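Local coordinates for Rab GTPase binding effector protein 1 (Homo sapiens, PDB 1TU3) that probably acts as an effector of Rab GTPases, its dimeric helical C-terminal region binding a Rab partner, at residues R53-L58 with R62-D67. Numbering follows the deposited sequence.
Sequences RQADSL and RAILND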
loop_
_atom_site.group_PDB
_atom_site.type_symbol
_atom_site.label_atom_id
_atom_site.label_comp_id
_atom_site.label_asym_id
_atom_site.label_seq_id
_atom_site.Cartn_x
_atom_site.Cartn_y
_atom_site.Cartn_z
ATOM N N ARG G 53 5.604 -12.689 8.844
ATOM C CA ARG G 53 6.213 -13.848 8.213
ATOM C C ARG G 53 7.340 -14.409 9.071
ATOM O O ARG G 53 7.682 -15.583 8.981
ATOM C CB ARG G 53 6.780 -13.453 6.846
ATOM C CG ARG G 53 6.452 -14.436 5.735
ATOM C CD ARG G 53 7.691 -14.991 5.093
ATOM N NE ARG G 53 8.592 -13.956 4.599
ATOM C CZ ARG G 53 9.778 -14.207 4.044
ATOM N NH1 ARG G 53 10.199 -15.459 3.912
ATOM N NH2 ARG G 53 10.557 -13.213 3.632
ATOM N N GLN G 54 7.928 -13.555 9.895
ATOM C CA GLN G 54 9.047 -13.961 10.721
ATOM C C GLN G 54 8.596 -14.325 12.132
ATOM O O GLN G 54 9.395 -14.794 12.940
ATOM C CB GLN G 54 10.084 -12.835 10.792
ATOM C CG GLN G 54 10.700 -12.453 9.449
ATOM C CD GLN G 54 11.424 -13.607 8.789
ATOM O OE1 GLN G 54 12.158 -14.345 9.446
ATOM N NE2 GLN G 54 11.231 -13.767 7.489
ATOM N N ALA G 55 7.323 -14.114 12.444
ATOM C CA ALA G 55 6.884 -14.308 13.815
ATOM C C ALA G 55 6.936 -15.788 14.176
ATOM O O ALA G 55 6.587 -16.652 13.370
ATOM C CB ALA G 55 5.472 -13.766 14.016
ATOM N N ASP G 56 7.383 -16.068 15.394
ATOM C CA ASP G 56 7.471 -17.432 15.890
ATOM C C ASP G 56 6.113 -17.965 16.340
ATOM O O ASP G 56 5.644 -18.996 15.852
ATOM C CB ASP G 56 8.450 -17.487 17.058
ATOM C CG ASP G 56 8.410 -18.811 17.782
ATOM O OD1 ASP G 56 8.692 -19.844 17.137
ATOM O OD2 ASP G 56 8.094 -18.816 18.993
ATOM N N SER G 57 5.484 -17.255 17.270
ATOM C CA SER G 57 4.236 -17.713 17.855
ATOM C C SER G 57 3.047 -16.920 17.322
ATOM O O SER G 57 3.219 -15.842 16.747
ATOM C CB SER G 57 4.302 -17.579 19.375
ATOM O OG SER G 57 4.512 -16.230 19.749
ATOM N N LEU G 58 1.846 -17.457 17.520
ATOM C CA LEU G 58 0.625 -16.774 17.114
ATOM C C LEU G 58 0.393 -15.531 17.979
ATOM O O LEU G 58 -0.244 -14.562 17.555
ATOM C CB LEU G 58 -0.570 -17.717 17.249
ATOM C CG LEU G 58 -1.734 -17.469 16.292
ATOM C CD1 LEU G 58 -1.525 -18.287 15.020
ATOM C CD2 LEU G 58 -3.031 -17.852 16.954
ATOM N N ARG G 62 -0.247 -11.303 16.876
ATOM C CA ARG G 62 -1.235 -10.356 17.385
ATOM C C ARG G 62 -0.582 -9.048 17.801
ATOM O O ARG G 62 -1.168 -7.977 17.631
ATOM C CB ARG G 62 -1.994 -10.922 18.580
ATOM C CG ARG G 62 -3.091 -11.941 18.253
ATOM C CD ARG G 62 -4.031 -12.146 19.471
ATOM N NE ARG G 62 -3.364 -12.729 20.646
ATOM C CZ ARG G 62 -3.073 -14.023 20.782
ATOM N NH1 ARG G 62 -3.384 -14.892 19.826
ATOM N NH2 ARG G 62 -2.470 -14.448 21.879
ATOM N N ALA G 63 0.622 -9.128 18.354
ATOM C CA ALA G 63 1.311 -7.923 18.806
ATOM C C ALA G 63 1.724 -7.083 17.604
ATOM O O ALA G 63 1.558 -5.865 17.604
ATOM C CB ALA G 63 2.543 -8.286 19.635
ATOM N N ILE G 64 2.269 -7.741 16.585
ATOM C CA ILE G 64 2.630 -7.060 15.350
ATOM C C ILE G 64 1.394 -6.378 14.753
ATOM O O ILE G 64 1.456 -5.222 14.350
ATOM C CB ILE G 64 3.202 -8.049 14.309
ATOM C CG1 ILE G 64 4.529 -8.619 14.835
ATOM C CG2 ILE G 64 3.361 -7.347 12.935
ATOM C CD1 ILE G 64 5.085 -9.783 14.034
ATOM N N LEU G 65 0.275 -7.099 14.713
ATOM C CA LEU G 65 -0.931 -6.561 14.112
ATOM C C LEU G 65 -1.460 -5.393 14.925
ATOM O O LEU G 65 -2.344 -4.666 14.473
ATOM C CB LEU G 65 -2.006 -7.649 13.988
ATOM C CG LEU G 65 -1.888 -8.620 12.799
ATOM C CD1 LEU G 65 -2.873 -9.738 12.958
ATOM C CD2 LEU G 65 -2.137 -7.908 11.491
ATOM N N ASN G 66 -0.908 -5.207 16.122
ATOM C CA ASN G 66 -1.411 -4.182 17.026
ATOM C C ASN G 66 -0.448 -3.035 17.203
ATOM O O ASN G 66 -0.712 -2.108 17.957
ATOM C CB ASN G 66 -1.728 -4.791 18.383
ATOM C CG ASN G 66 -3.180 -5.161 18.519
ATOM O OD1 ASN G 66 -4.048 -4.287 18.622
ATOM N ND2 ASN G 66 -3.462 -6.461 18.509
ATOM N N ASP G 67 0.677 -3.094 16.509
ATOM C CA ASP G 67 1.661 -2.038 16.631
ATOM C C ASP G 67 1.149 -0.712 16.081
ATOM O O ASP G 67 -0.060 -0.453 16.079
ATOM C CB ASP G 67 2.946 -2.435 15.922
ATOM C CG ASP G 67 4.154 -2.269 16.812
ATOM O OD1 ASP G 67 4.232 -1.214 17.473
ATOM O OD2 ASP G 67 5.013 -3.183 16.854
#
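Ala55, at the bend after helix 20-54, turns its methyl group toward Ile64 of the short helix 58-64, and CB of Ala55 lies 4.0 Å from CD1 of Ile64. With CG1 beside its backbone N (chi1 -65°) and chi2 extended, Ile64 reaches across the bend, while its side chain also rests on Gln48, Arg51 and Ile52 of the long helix. Ser57 then caps the new helix at its N-terminus, OG being hydrogen-bonded to the backbone N of Arg60. Leu58 opens that helix, and its O accepts a weak i to i+4 hydrogen bond from N of Arg62, 3.3 Å long with an N-H...O angle of 155°. The Arg62 chain bends at chi3 (-64°), which brings NH1 back to 4.1 Å from CD2 of Leu58 and sets one face of the guanidinium over Leu58 O. Leu58 also packs against Leu58 of the second subunit. At the far end, Asn66 ND2 donates to Arg62 O (2.9 Å), and a type I turn runs from Ile64 to Asp67. The chemistry implies a short helix, shaped by the Ser57, Leu58 and Asn66 bonds, folded back on the long one through apolar contacts and an Asp67-Arg51 salt bridge.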